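Local coordinates for protein lipase aflb (Neosartorya fumigata, PDB 6IDY) that probably hydrolyses ester bonds of lipids, as a fungal lipase of the alpha/beta-hydrolase fold that carries a bound calcium ion, at residues 160-172 against 225-239. Numbering follows the deposited sequence.
Sequences KKPVILVPGTATP and SNVAVLSWSQGGLDT
Val166 meets 225-239 with both methyls: CG1, anti to the backbone N (chi1 -176°), lies on the backbone of Gly235 at 3.6 Å from its CA, while CG2 comes within 3.6 Å of Val229 CG1. Strands 161-166 and 227-232 run parallel, joined by five backbone hydrogen bonds from Ala228 N to Pro162 O up to Trp232 N to Val166 O. Ile164, Val166, Val229 and Ser231 share one sheet face; Val163, Leu165, Ala228 and Leu230 share the other, where Leu165 CD2 comes 3.9 Å from Leu230 CB.

Past the strands, Gln234 NE2 gives Thr169 OG1 a nearly straight bond (3.0 Å, 163°), with the hydroxyl close to the amide plane; NE2 also bonds Ser201 O. A water donates to both Pro167 O (2.7 Å) and Asp238 OD2, bridging loop and helix. Ser233 CB sits over the centre of the Trp232 ring, and Ser233 OG is hydrogen-bonded to His361 NE2.

Ser233 has a strained backbone (phi 54°) within Ser-Trp-Ser-Gln-Gly, the nucleophile elbow between strand and helix of an alpha/beta hydrolase; Ser233 is probably the nucleophile, paired with His361, and the 167-171 loop lies beside it, probably at the oxyanion hole, as in related alpha/beta-hydrolase lipases.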
loop_
_atom_site.group_PDB
_atom_site.type_symbol
_atom_site.label_atom_id
_atom_site.label_comp_id
_atom_site.label_asym_id
_atom_site.label_seq_id
_atom_site.Cartn_x
_atom_site.Cartn_y
_atom_site.Cartn_z
ATOM N N LYS A 160 -1.301 -16.029 -17.781
ATOM C CA LYS A 160 -0.983 -15.312 -16.548
ATOM C C LYS A 160 -1.901 -14.114 -16.436
ATOM O O LYS A 160 -1.973 -13.296 -17.354
ATOM C CB LYS A 160 0.496 -14.884 -16.497
ATOM C CG LYS A 160 1.482 -16.034 -16.708
ATOM C CD LYS A 160 2.804 -15.808 -16.002
ATOM C CE LYS A 160 3.819 -15.013 -16.788
ATOM N NZ LYS A 160 5.113 -14.910 -16.063
ATOM N N LYS A 161 -2.643 -14.040 -15.333
ATOM C CA LYS A 161 -3.580 -12.956 -15.075
ATOM C C LYS A 161 -2.816 -11.661 -14.748
ATOM O O LYS A 161 -1.989 -11.670 -13.839
ATOM C CB LYS A 161 -4.521 -13.343 -13.912
ATOM C CG LYS A 161 -5.657 -12.358 -13.612
ATOM C CD LYS A 161 -6.756 -12.451 -14.648
ATOM C CE LYS A 161 -8.109 -12.241 -14.038
ATOM N NZ LYS A 161 -8.718 -13.526 -13.594
ATOM N N PRO A 162 -3.065 -10.542 -15.469
ATOM C CA PRO A 162 -2.389 -9.285 -15.116
ATOM C C PRO A 162 -2.828 -8.808 -13.732
ATOM O O PRO A 162 -4.013 -8.845 -13.416
ATOM C CB PRO A 162 -2.829 -8.319 -16.226
ATOM C CG PRO A 162 -3.341 -9.209 -17.349
ATOM C CD PRO A 162 -3.977 -10.351 -16.618
ATOM N N VAL A 163 -1.864 -8.441 -12.881
ATOM C CA VAL A 163 -2.127 -7.981 -11.515
ATOM C C VAL A 163 -1.539 -6.579 -11.335
ATOM O O VAL A 163 -0.328 -6.385 -11.477
ATOM C CB VAL A 163 -1.650 -8.983 -10.417
ATOM C CG1 VAL A 163 -1.914 -8.440 -9.013
ATOM C CG2 VAL A 163 -2.313 -10.348 -10.585
ATOM N N ILE A 164 -2.409 -5.607 -11.034
ATOM C CA ILE A 164 -2.000 -4.224 -10.818
ATOM C C ILE A 164 -1.672 -4.042 -9.348
ATOM O O ILE A 164 -2.546 -4.213 -8.496
ATOM C CB ILE A 164 -3.068 -3.203 -11.310
ATOM C CG1 ILE A 164 -3.415 -3.448 -12.802
ATOM C CG2 ILE A 164 -2.586 -1.758 -11.071
ATOM C CD1 ILE A 164 -4.731 -2.913 -13.227
ATOM N N LEU A 165 -0.413 -3.684 -9.063
ATOM C CA LEU A 165 0.062 -3.437 -7.710
ATOM C C LEU A 165 -0.086 -1.956 -7.399
ATOM O O LEU A 165 0.569 -1.122 -8.026
ATOM C CB LEU A 165 1.510 -3.914 -7.530
ATOM C CG LEU A 165 1.823 -5.368 -7.910
ATOM C CD1 LEU A 165 3.306 -5.643 -7.768
ATOM C CD2 LEU A 165 0.999 -6.367 -7.079
ATOM N N VAL A 166 -1.008 -1.630 -6.479
ATOM C CA VAL A 166 -1.341 -0.254 -6.093
ATOM C C VAL A 166 -0.599 0.103 -4.795
ATOM O O VAL A 166 -0.722 -0.620 -3.810
ATOM C CB VAL A 166 -2.883 -0.015 -6.017
ATOM C CG1 VAL A 166 -3.208 1.443 -5.702
ATOM C CG2 VAL A 166 -3.570 -0.431 -7.316
ATOM N N PRO A 167 0.178 1.206 -4.780
ATOM C CA PRO A 167 0.962 1.540 -3.581
ATOM C C PRO A 167 0.150 2.166 -2.457
ATOM O O PRO A 167 -1.008 2.528 -2.657
ATOM C CB PRO A 167 1.979 2.542 -4.124
ATOM C CG PRO A 167 1.233 3.254 -5.195
ATOM C CD PRO A 167 0.431 2.175 -5.865
ATOM N N GLY A 168 0.797 2.320 -1.304
ATOM C CA GLY A 168 0.225 2.957 -0.132
ATOM C C GLY A 168 0.719 4.382 0.019
ATOM O O GLY A 168 1.406 4.914 -0.859
ATOM N N THR A 169 0.377 4.998 1.148
ATOM C CA THR A 169 0.731 6.378 1.474
ATOM C C THR A 169 2.234 6.613 1.548
ATOM O O THR A 169 2.963 5.817 2.160
ATOM C CB THR A 169 0.041 6.789 2.778
ATOM O OG1 THR A 169 -1.370 6.636 2.634
ATOM C CG2 THR A 169 0.371 8.207 3.198
ATOM N N ALA A 170 2.682 7.720 0.904
ATOM C CA ALA A 170 4.047 8.251 0.919
ATOM C C ALA A 170 5.133 7.292 0.413
ATOM O O ALA A 170 6.320 7.602 0.532
ATOM C CB ALA A 170 4.378 8.730 2.326
ATOM N N THR A 171 4.740 6.136 -0.142
ATOM C CA THR A 171 5.719 5.135 -0.560
ATOM C C THR A 171 5.511 4.722 -2.017
ATOM O O THR A 171 4.418 4.267 -2.360
ATOM C CB THR A 171 5.741 3.942 0.424
ATOM O OG1 THR A 171 5.369 4.377 1.738
ATOM C CG2 THR A 171 7.110 3.273 0.494
ATOM N N PRO A 172 6.532 4.907 -2.890
ATOM C CA PRO A 172 6.375 4.512 -4.305
ATOM C C PRO A 172 6.165 3.009 -4.453
ATOM O O PRO A 172 6.728 2.237 -3.684
ATOM C CB PRO A 172 7.695 4.951 -4.960
ATOM C CG PRO A 172 8.335 5.876 -3.998
ATOM C CD PRO A 172 7.883 5.448 -2.640
ATOM N N SER A 225 -8.041 -8.875 -21.433
ATOM C CA SER A 225 -8.288 -9.781 -20.326
ATOM C C SER A 225 -8.790 -9.027 -19.130
ATOM O O SER A 225 -8.548 -7.830 -19.003
ATOM C CB SER A 225 -6.972 -10.468 -19.946
ATOM O OG SER A 225 -7.085 -11.330 -18.826
ATOM N N ASN A 226 -9.451 -9.742 -18.218
ATOM C CA ASN A 226 -9.830 -9.171 -16.943
ATOM C C ASN A 226 -8.548 -9.177 -16.104
ATOM O O ASN A 226 -7.582 -9.871 -16.441
ATOM C CB ASN A 226 -10.954 -9.963 -16.288
ATOM C CG ASN A 226 -12.326 -9.563 -16.779
ATOM O OD1 ASN A 226 -12.484 -8.859 -17.783
ATOM N ND2 ASN A 226 -13.355 -9.993 -16.074
ATOM N N VAL A 227 -8.507 -8.358 -15.066
ATOM C CA VAL A 227 -7.317 -8.222 -14.235
ATOM C C VAL A 227 -7.655 -8.440 -12.772
ATOM O O VAL A 227 -8.822 -8.584 -12.399
ATOM C CB VAL A 227 -6.636 -6.829 -14.448
ATOM C CG1 VAL A 227 -6.245 -6.608 -15.912
ATOM C CG2 VAL A 227 -7.512 -5.681 -13.931
ATOM N N ALA A 228 -6.617 -8.413 -11.947
ATOM C CA ALA A 228 -6.704 -8.431 -10.509
ATOM C C ALA A 228 -5.945 -7.208 -10.028
ATOM O O ALA A 228 -5.060 -6.702 -10.725
ATOM C CB ALA A 228 -6.081 -9.693 -9.954
ATOM N N VAL A 229 -6.337 -6.690 -8.868
ATOM C CA VAL A 229 -5.686 -5.549 -8.241
ATOM C C VAL A 229 -5.226 -6.004 -6.860
ATOM O O VAL A 229 -6.014 -6.596 -6.119
ATOM C CB VAL A 229 -6.627 -4.309 -8.130
ATOM C CG1 VAL A 229 -5.963 -3.185 -7.348
ATOM C CG2 VAL A 229 -7.091 -3.812 -9.508
ATOM N N LEU A 230 -3.960 -5.732 -6.516
ATOM C CA LEU A 230 -3.455 -5.989 -5.174
ATOM C C LEU A 230 -3.000 -4.633 -4.660
ATOM O O LEU A 230 -2.165 -3.980 -5.285
ATOM C CB LEU A 230 -2.326 -7.033 -5.127
ATOM C CG LEU A 230 -1.968 -7.546 -3.722
ATOM C CD1 LEU A 230 -1.548 -8.991 -3.772
ATOM C CD2 LEU A 230 -0.866 -6.701 -3.081
ATOM N N SER A 231 -3.591 -4.191 -3.553
ATOM C CA SER A 231 -3.280 -2.890 -2.990
ATOM C C SER A 231 -2.708 -2.984 -1.580
ATOM O O SER A 231 -2.876 -3.998 -0.907
ATOM C CB SER A 231 -4.526 -2.007 -3.010
ATOM O OG SER A 231 -5.431 -2.340 -1.970
ATOM N N TRP A 232 -2.021 -1.922 -1.149
ATOM C CA TRP A 232 -1.481 -1.784 0.193
ATOM C C TRP A 232 -1.908 -0.440 0.756
ATOM O O TRP A 232 -1.878 0.551 0.033
ATOM C CB TRP A 232 0.063 -1.910 0.228
ATOM C CG TRP A 232 0.642 -1.711 1.606
ATOM C CD1 TRP A 232 0.325 -2.408 2.736
ATOM C CD2 TRP A 232 1.599 -0.718 2.003
ATOM N NE1 TRP A 232 1.025 -1.911 3.813
ATOM C CE2 TRP A 232 1.813 -0.871 3.392
ATOM C CE3 TRP A 232 2.320 0.277 1.313
ATOM C CZ2 TRP A 232 2.716 -0.067 4.106
ATOM C CZ3 TRP A 232 3.209 1.074 2.022
ATOM C CH2 TRP A 232 3.409 0.891 3.399
ATOM N N SER A 233 -2.319 -0.415 2.041
ATOM C CA SER A 233 -2.652 0.801 2.784
ATOM C C SER A 233 -3.704 1.643 2.040
ATOM O O SER A 233 -4.751 1.105 1.662
ATOM C CB SER A 233 -1.365 1.592 3.046
ATOM O OG SER A 233 -1.551 2.718 3.883
ATOM N N GLN A 234 -3.395 2.932 1.770
ATOM C CA GLN A 234 -4.240 3.863 1.023
ATOM C C GLN A 234 -4.615 3.325 -0.364
ATOM O O GLN A 234 -5.638 3.728 -0.911
ATOM C CB GLN A 234 -3.541 5.215 0.886
ATOM C CG GLN A 234 -4.456 6.318 0.367
ATOM C CD GLN A 234 -3.691 7.325 -0.433
ATOM O OE1 GLN A 234 -4.057 7.658 -1.558
ATOM N NE2 GLN A 234 -2.620 7.842 0.136
ATOM N N GLY A 235 -3.804 2.412 -0.904
ATOM C CA GLY A 235 -4.076 1.750 -2.181
ATOM C C GLY A 235 -5.473 1.163 -2.264
ATOM O O GLY A 235 -6.087 1.177 -3.334
ATOM N N GLY A 236 -5.968 0.668 -1.123
ATOM C CA GLY A 236 -7.318 0.129 -0.968
ATOM C C GLY A 236 -8.366 1.204 -1.173
ATOM O O GLY A 236 -9.364 0.980 -1.867
ATOM N N LEU A 237 -8.118 2.405 -0.609
ATOM C CA LEU A 237 -9.013 3.554 -0.768
ATOM C C LEU A 237 -9.023 4.025 -2.219
ATOM O O LEU A 237 -10.093 4.308 -2.753
ATOM C CB LEU A 237 -8.622 4.720 0.165
ATOM C CG LEU A 237 -8.949 4.549 1.644
ATOM C CD1 LEU A 237 -8.297 5.651 2.466
ATOM C CD2 LEU A 237 -10.454 4.569 1.879
ATOM N N ASP A 238 -7.838 4.080 -2.859
ATOM C CA ASP A 238 -7.698 4.504 -4.255
ATOM C C ASP A 238 -8.466 3.569 -5.188
ATOM O O ASP A 238 -9.108 4.039 -6.127
ATOM C CB ASP A 238 -6.216 4.538 -4.674
ATOM C CG ASP A 238 -5.320 5.436 -3.840
ATOM O OD1 ASP A 238 -5.848 6.325 -3.143
ATOM O OD2 ASP A 238 -4.093 5.260 -3.902
ATOM N N THR A 239 -8.403 2.245 -4.916
ATOM C CA THR A 239 -9.075 1.228 -5.717
ATOM C C THR A 239 -10.581 1.278 -5.522
ATOM O O THR A 239 -11.309 1.262 -6.509
ATOM C CB THR A 239 -8.476 -0.161 -5.463
ATOM O OG1 THR A 239 -7.058 -0.081 -5.588
ATOM C CG2 THR A 239 -9.038 -1.235 -6.422
HETATM O O HOH W 1 -1.935 5.032 -2.457
#